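Local coordinates for protein MucR Phosphodiesterase (Pseudomonas aeruginosa, PDB 5M1T) that is an EAL-domain phosphodiesterase that holds two magnesium ions and the ligand C2E together in one pocket, at residues I185-T190 with K207-F212; V157-A162 with G191-L196. All coordinates share one frame; numbering follows the deposited sequence.

How the contacts relate
Contact 1 pairs 185-190 with 207-212 and is partly buried. Contact 2 pairs 157-162 with 191-196 and lies at the surface; their centres are about 11 Å apart. Strands 153-158, 182-188 and 205-208 are neighbours in one sheet, and strand 182-188 lies between strand 153-158, used by contact 2, and strand 205-208, used by contact 1. The chain leaves contact 1 at T190 and enters contact 2 at G191. Contact 1 combines parallel strand pairing with metal and ligand binding. Contact 2 touches neither the metals nor C2E and rests on one glutamate, E159. The two are joined directly, because E159 OE1 also accepts from G189 N.

Contact 1 of 2, residues I185-T190 with K207-F212; sequences IDDFGT and KIDRGF. With MG (magnesium ion), chain E; MG (magnesium ion), chain D; C2E (9,9'-[(2R,3R,3aS,5S,7aR,9R,10R,10aS,12S,14aR)-3,5,10,12-tetrahydroxy-5,12-dioxidooctahydro-2H,7H-difuro[3,2-d:3',2'-j][1,3,7,9,2,8]tetraoxadiphosphacyclododecine-2,9-diyl]bis(2-amino-1,9-dihydro-6H-purin-6-one)), chain C.
D186 OD1 is gripped by a metal and a backbone N-H, and K207 lies against it. D186 OD1 binds the magnesium ion of chain E at 2.2 Å. D186 OD1 also accepts from D187 N at 2.8 Å, from above the carboxylate plane. K207 CD is 3.8 Å from D186 OD1. The K207 chain bends at chi3 (88°), and NZ forms salt bridges to E156 and E65. D186 CG lies anti to the backbone N, chi1 -158°, and its carboxylate bridges both metals: D186 OD2 binds the magnesium ion of chain D at 2.2 Å. D187 OD1 and E243 bind the chain E ion as well, while E65, N124 and E156 share the other.

Beside the metal site the two segments pair in parallel. K207 N donates to I185 O, and F188 N to K207 O at 2.9 Å. D209 N reaches F188 O in the carbonyl plane. F188 belongs to a type II beta turn from D187 to T190. In it D187 O accepts from both N and OG1 of T190. The F212 ring turns its edge to this turn, with CZ 3.4 Å from G189 O. T190 CG2 lies across the D209 carboxylate, 3.6 Å from CG. D209 N-caps helix 210-214, and its OD2 accepts from G211 N.

D187 OD1 and D209 OD1 are 3.4 Å apart, two acceptors on carboxylate planes 81° apart. The magnesium ion bound to D187 OD1 and water 2 probably eases the like charges. Each ion also binds one oxygen of the same C2E phosphate, O1P or O2P, so metals and carboxylates fix where that phosphate sits.

Contact 2 of 2, residues V157-A162 with G191-L196; sequences VTESTA and GYSSLL
E159 meets G191 and S193 with both oxygens of its carboxylate. The site lies where strand 153-158 of the EAL domain's TIM-barrel-like fold passes straight into helix 159-164. G191 N donates to E159 OE1 at 2.9 Å, with an N-H...O angle of 155°. The donor stands well above the carboxylate plane. G189 N gives E159 OE1 a second donor. S193 OG donates to the other oxygen, E159 OE2, modelled at 2.5 Å, a length too short to be taken at face value.

E159 reaches across because its chain is stretched out, with CG anti to the backbone N (chi1 -165°) and chi2 -177°. At G191, where there is no side chain, the two backbones come close, CA to CA 4.9 Å from S160.

Further out, T158 occupies the N-cap of helix 159-164, and A162 N donates to T158 O. The E159 side chain is buried against I185 and F188 of the next strand, and S193 also touches F188. Thus the one carboxylate ties the start of this helix to the loop leading to helix 195-200. Water 3 joins the two segments again, donating to E159 OE2 at 2.8 Å and to G191 O at 2.9 Å.

Contact 1 of 2, residues I185-T190 with K207-F212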
loop_
_atom_site.group_PDB
_atom_site.type_symbol
_atom_site.label_atom_id
_atom_site.label_comp_id
_atom_site.label_asym_id
_atom_site.label_seq_id
_atom_site.Cartn_x
_atom_site.Cartn_y
_atom_site.Cartn_z
ATOM N N ILE A 185 -0.348 4.843 -16.211
ATOM C CA ILE A 185 -1.564 5.263 -15.492
ATOM C C ILE A 185 -2.797 4.828 -16.281
ATOM O O ILE A 185 -3.099 5.360 -17.347
ATOM C CB ILE A 185 -1.622 6.776 -15.279
ATOM C CG1 ILE A 185 -0.346 7.307 -14.644
ATOM C CG2 ILE A 185 -2.823 7.168 -14.420
ATOM C CD1 ILE A 185 0.012 6.748 -13.291
ATOM N N ASP A 186 -3.512 3.868 -15.730
ATOM C CA ASP A 186 -4.584 3.174 -16.416
ATOM C C ASP A 186 -5.956 3.891 -16.230
ATOM O O ASP A 186 -6.111 4.758 -15.356
ATOM C CB ASP A 186 -4.673 1.764 -15.792
ATOM C CG ASP A 186 -5.344 0.749 -16.691
ATOM O OD1 ASP A 186 -5.811 1.104 -17.825
ATOM O OD2 ASP A 186 -5.378 -0.415 -16.228
ATOM N N ASP A 187 -6.946 3.492 -17.013
ATOM C CA ASP A 187 -8.311 4.043 -16.893
ATOM C C ASP A 187 -8.340 5.571 -16.797
ATOM O O ASP A 187 -9.126 6.162 -16.044
ATOM C CB ASP A 187 -9.049 3.441 -15.690
ATOM C CG ASP A 187 -9.232 1.921 -15.799
ATOM O OD1 ASP A 187 -8.966 1.309 -16.876
ATOM O OD2 ASP A 187 -9.653 1.349 -14.770
ATOM N N PHE A 188 -7.478 6.218 -17.566
ATOM C CA PHE A 188 -7.315 7.648 -17.434
ATOM C C PHE A 188 -8.565 8.366 -17.962
ATOM O O PHE A 188 -9.166 7.984 -18.964
ATOM C CB PHE A 188 -6.035 8.134 -18.104
ATOM C CG PHE A 188 -5.626 9.495 -17.670
ATOM C CD1 PHE A 188 -4.883 9.666 -16.519
ATOM C CD2 PHE A 188 -6.028 10.625 -18.386
ATOM C CE1 PHE A 188 -4.516 10.927 -16.082
ATOM C CE2 PHE A 188 -5.653 11.891 -17.960
ATOM C CZ PHE A 188 -4.899 12.039 -16.800
ATOM N N GLY A 189 -9.001 9.357 -17.198
ATOM C CA GLY A 189 -10.192 10.113 -17.520
ATOM C C GLY A 189 -11.287 9.779 -16.532
ATOM O O GLY A 189 -12.225 10.568 -16.373
ATOM N N THR A 190 -11.166 8.637 -15.857
ATOM C CA THR A 190 -12.163 8.197 -14.872
ATOM C C THR A 190 -11.967 8.715 -13.444
ATOM O O THR A 190 -12.869 8.599 -12.627
ATOM C CB THR A 190 -12.262 6.659 -14.782
ATOM O OG1 THR A 190 -11.061 6.131 -14.230
ATOM C CG2 THR A 190 -12.501 6.065 -16.143
ATOM N N LYS A 207 -3.190 5.596 -20.290
ATOM C CA LYS A 207 -4.128 4.751 -21.053
ATOM C C LYS A 207 -5.540 5.330 -20.971
ATOM O O LYS A 207 -6.194 5.267 -19.927
ATOM C CB LYS A 207 -4.143 3.316 -20.556
ATOM C CG LYS A 207 -2.765 2.726 -20.403
ATOM C CD LYS A 207 -2.802 1.230 -20.202
ATOM C CE LYS A 207 -2.796 0.467 -21.519
ATOM N NZ LYS A 207 -3.170 -0.989 -21.282
ATOM N N ILE A 208 -6.024 5.847 -22.094
ATOM C CA ILE A 208 -7.357 6.409 -22.119
ATOM C C ILE A 208 -8.400 5.330 -21.828
ATOM O O ILE A 208 -8.369 4.258 -22.465
ATOM C CB ILE A 208 -7.703 7.033 -23.479
ATOM C CG1 ILE A 208 -6.680 8.102 -23.866
ATOM C CG2 ILE A 208 -9.088 7.627 -23.390
ATOM C CD1 ILE A 208 -6.687 8.415 -25.339
ATOM N N ASP A 209 -9.331 5.609 -20.909
ATOM C CA ASP A 209 -10.284 4.568 -20.524
ATOM C C ASP A 209 -11.177 4.220 -21.699
ATOM O O ASP A 209 -11.620 5.120 -22.438
ATOM C CB ASP A 209 -11.163 4.982 -19.373
ATOM C CG ASP A 209 -12.069 3.843 -18.915
ATOM O OD1 ASP A 209 -11.552 2.818 -18.431
ATOM O OD2 ASP A 209 -13.299 3.947 -19.095
ATOM N N ARG A 210 -11.431 2.927 -21.869
ATOM C CA ARG A 210 -12.231 2.438 -22.977
ATOM C C ARG A 210 -13.603 3.054 -23.020
ATOM O O ARG A 210 -14.185 3.133 -24.086
ATOM C CB ARG A 210 -12.382 0.922 -22.938
ATOM C CG ARG A 210 -13.113 0.357 -21.722
ATOM C CD ARG A 210 -13.197 -1.168 -21.869
ATOM N NE ARG A 210 -13.618 -1.970 -20.720
ATOM C CZ ARG A 210 -13.021 -2.018 -19.516
ATOM N NH1 ARG A 210 -11.998 -1.197 -19.178
ATOM N NH2 ARG A 210 -13.488 -2.883 -18.597
ATOM N N GLY A 211 -14.119 3.484 -21.869
ATOM C CA GLY A 211 -15.423 4.159 -21.799
ATOM C C GLY A 211 -15.518 5.368 -22.710
ATOM O O GLY A 211 -16.547 5.606 -23.364
ATOM N N PHE A 212 -14.431 6.111 -22.814
ATOM C CA PHE A 212 -14.417 7.293 -23.678
ATOM C C PHE A 212 -14.324 6.972 -25.157
ATOM O O PHE A 212 -14.849 7.712 -26.006
ATOM C CB PHE A 212 -13.270 8.205 -23.287
ATOM C CG PHE A 212 -13.373 8.689 -21.876
ATOM C CD1 PHE A 212 -14.312 9.642 -21.541
ATOM C CD2 PHE A 212 -12.568 8.164 -20.890
ATOM C CE1 PHE A 212 -14.433 10.100 -20.260
ATOM C CE2 PHE A 212 -12.690 8.595 -19.595
ATOM C CZ PHE A 212 -13.635 9.563 -19.274
HETATM MG MG MG E . -7.767 0.474 -18.721
HETATM MG MG MG D . -5.027 -2.175 -17.442
HETATM P P1 C2E C . -8.337 -2.868 -17.667
HETATM O O2P C2E C . -6.993 -2.728 -17.007
HETATM O O1P C2E C . -8.943 -1.578 -18.178
HETATM O "O5'" C2E C . -8.165 -3.904 -18.867
HETATM C "C5'" C2E C . -8.766 -3.668 -20.121
HETATM C "C4'" C2E C . -10.131 -4.312 -20.201
HETATM O "O4'" C2E C . -10.766 -3.874 -21.418
HETATM C "C3'" C2E C . -10.056 -5.827 -20.283
HETATM O "O3'" C2E C . -11.212 -6.377 -19.653
HETATM C "C2'" C2E C . -10.122 -6.119 -21.767
HETATM O "O2'" C2E C . -10.636 -7.417 -22.065
HETATM C "C1'" C2E C . -11.094 -5.028 -22.194
HETATM N N9 C2E C . -11.012 -4.678 -23.611
HETATM C C8 C2E C . -9.899 -4.529 -24.346
HETATM N N7 C2E C . -10.221 -4.191 -25.614
HETATM C C5 C2E C . -11.557 -4.109 -25.685
HETATM C C6 C2E C . -12.541 -3.795 -26.726
HETATM O O6 C2E C . -12.158 -3.499 -27.881
HETATM N N1 C2E C . -13.838 -3.831 -26.380
HETATM C C2 C2E C . -14.249 -4.148 -25.131
HETATM N N2 C2E C . -15.571 -4.174 -24.843
HETATM N N3 C2E C . -13.398 -4.435 -24.130
HETATM C C4 C2E C . -12.071 -4.436 -24.359
HETATM P P11 C2E C . -11.075 -7.598 -18.615
HETATM O O21 C2E C . -10.065 -8.590 -19.169
HETATM O O11 C2E C . -12.410 -8.247 -18.463
HETATM O O5A C2E C . -10.527 -6.986 -17.244
HETATM C C5A C2E C . -11.308 -5.988 -16.580
HETATM C C4A C2E C . -10.477 -5.326 -15.502
HETATM O O4A C2E C . -10.008 -6.289 -14.565
HETATM C C3A C2E C . -9.209 -4.710 -16.034
HETATM O O3A C2E C . -9.427 -3.442 -16.627
HETATM C C2A C2E C . -8.341 -4.634 -14.805
HETATM O O2A C2E C . -8.681 -3.520 -13.993
HETATM C C1A C2E C . -8.731 -5.886 -14.058
HETATM N N91 C2E C . -7.703 -6.948 -14.256
HETATM C C81 C2E C . -7.581 -7.829 -15.271
HETATM N N71 C2E C . -6.525 -8.661 -15.061
HETATM C C51 C2E C . -5.972 -8.295 -13.892
HETATM C C61 C2E C . -4.830 -8.731 -13.069
HETATM O O61 C2E C . -4.099 -9.670 -13.452
HETATM N N11 C2E C . -4.600 -8.080 -11.916
HETATM C C21 C2E C . -5.377 -7.052 -11.509
HETATM N N21 C2E C . -5.100 -6.436 -10.346
HETATM N N31 C2E C . -6.438 -6.593 -12.207
HETATM C C41 C2E C . -6.750 -7.172 -13.381
HETATM O O HOH W 1 -5.750 -1.704 -19.427
HETATM O O HOH W 2 -9.937 0.907 -18.670
#

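Contact 2 of 2, residues V157-A162 with G191-L196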
loop_
_atom_site.group_PDB
_atom_site.type_symbol
_atom_site.label_atom_id
_atom_site.label_comp_id
_atom_site.label_asym_id
_atom_site.label_seq_id
_atom_site.Cartn_x
_atom_site.Cartn_y
_atom_site.Cartn_z
ATOM N N VAL A 157 -1.315 1.250 -12.829
ATOM C CA VAL A 157 -2.063 1.668 -11.661
ATOM C C VAL A 157 -3.097 2.675 -12.162
ATOM O O VAL A 157 -2.817 3.498 -13.065
ATOM C CB VAL A 157 -1.136 2.334 -10.618
ATOM C CG1 VAL A 157 -1.883 2.650 -9.342
ATOM C CG2 VAL A 157 0.006 1.400 -10.260
ATOM N N THR A 158 -4.310 2.601 -11.648
ATOM C CA THR A 158 -5.354 3.465 -12.194
ATOM C C THR A 158 -5.113 4.910 -11.741
ATOM O O THR A 158 -4.416 5.166 -10.743
ATOM C CB THR A 158 -6.797 3.026 -11.798
ATOM O OG1 THR A 158 -6.952 3.074 -10.364
ATOM C CG2 THR A 158 -7.141 1.617 -12.371
ATOM N N GLU A 159 -5.697 5.845 -12.483
ATOM C CA GLU A 159 -5.712 7.244 -12.100
ATOM C C GLU A 159 -6.150 7.422 -10.631
ATOM O O GLU A 159 -5.508 8.121 -9.871
ATOM C CB GLU A 159 -6.644 8.023 -13.048
ATOM C CG GLU A 159 -6.465 9.542 -12.974
ATOM C CD GLU A 159 -7.435 10.284 -13.869
ATOM O OE1 GLU A 159 -8.266 9.594 -14.518
ATOM O OE2 GLU A 159 -7.373 11.548 -13.918
ATOM N N SER A 160 -7.233 6.766 -10.245
ATOM C CA SER A 160 -7.792 6.918 -8.894
ATOM C C SER A 160 -6.799 6.442 -7.885
ATOM O O SER A 160 -6.572 7.107 -6.890
ATOM C CB SER A 160 -9.044 6.054 -8.703
ATOM O OG SER A 160 -9.930 6.236 -9.783
ATOM N N THR A 161 -6.212 5.273 -8.163
ATOM C CA THR A 161 -5.308 4.625 -7.222
ATOM C C THR A 161 -4.133 5.534 -7.003
ATOM O O THR A 161 -3.726 5.750 -5.861
ATOM C CB THR A 161 -4.888 3.227 -7.726
ATOM O OG1 THR A 161 -6.012 2.356 -7.620
ATOM C CG2 THR A 161 -3.725 2.631 -6.899
ATOM N N ALA A 162 -3.602 6.092 -8.090
ATOM C CA ALA A 162 -2.375 6.874 -8.006
ATOM C C ALA A 162 -2.638 8.191 -7.310
ATOM O O ALA A 162 -1.809 8.664 -6.552
ATOM C CB ALA A 162 -1.790 7.129 -9.398
ATOM N N GLY A 191 -10.787 9.240 -13.138
ATOM C CA GLY A 191 -10.504 9.726 -11.806
ATOM C C GLY A 191 -10.321 11.228 -11.826
ATOM O O GLY A 191 -10.749 11.933 -12.780
ATOM N N TYR A 192 -9.688 11.719 -10.774
ATOM C CA TYR A 192 -9.393 13.148 -10.632
ATOM C C TYR A 192 -7.890 13.305 -10.448
ATOM O O TYR A 192 -7.325 12.765 -9.496
ATOM C CB TYR A 192 -10.125 13.739 -9.426
ATOM C CG TYR A 192 -11.633 13.777 -9.566
ATOM C CD1 TYR A 192 -12.409 12.619 -9.443
ATOM C CD2 TYR A 192 -12.289 14.971 -9.763
ATOM C CE1 TYR A 192 -13.788 12.666 -9.561
ATOM C CE2 TYR A 192 -13.672 15.025 -9.858
ATOM C CZ TYR A 192 -14.411 13.871 -9.778
ATOM O OH TYR A 192 -15.790 13.955 -9.883
ATOM N N SER A 193 -7.244 14.039 -11.357
ATOM C CA SER A 193 -5.778 14.211 -11.329
ATOM C C SER A 193 -5.350 15.620 -11.004
ATOM O O SER A 193 -5.930 16.587 -11.484
ATOM C CB SER A 193 -5.149 13.809 -12.670
ATOM O OG SER A 193 -5.281 12.435 -12.880
ATOM N N SER A 194 -4.309 15.720 -10.188
ATOM C CA SER A 194 -3.557 16.965 -10.033
ATOM C C SER A 194 -2.525 17.036 -11.158
ATOM O O SER A 194 -1.670 16.130 -11.276
ATOM C CB SER A 194 -2.808 16.954 -8.707
ATOM O OG SER A 194 -1.639 17.746 -8.796
ATOM N N LEU A 195 -2.591 18.092 -11.964
ATOM C CA LEU A 195 -1.578 18.288 -13.023
ATOM C C LEU A 195 -0.185 18.374 -12.454
ATOM O O LEU A 195 0.784 17.930 -13.078
ATOM C CB LEU A 195 -1.850 19.519 -13.876
ATOM C CG LEU A 195 -3.001 19.399 -14.872
ATOM C CD1 LEU A 195 -3.058 20.650 -15.713
ATOM C CD2 LEU A 195 -2.852 18.221 -15.811
ATOM N N LEU A 196 -0.079 18.940 -11.263
ATOM C CA LEU A 196 1.208 18.981 -10.573
ATOM C C LEU A 196 1.786 17.584 -10.340
ATOM O O LEU A 196 2.901 17.287 -10.750
ATOM C CB LEU A 196 1.086 19.722 -9.251
ATOM C CG LEU A 196 2.403 19.850 -8.498
ATOM C CD1 LEU A 196 3.472 20.484 -9.398
ATOM C CD2 LEU A 196 2.173 20.662 -7.219
HETATM O O HOH W 3 -9.593 12.613 -15.296
#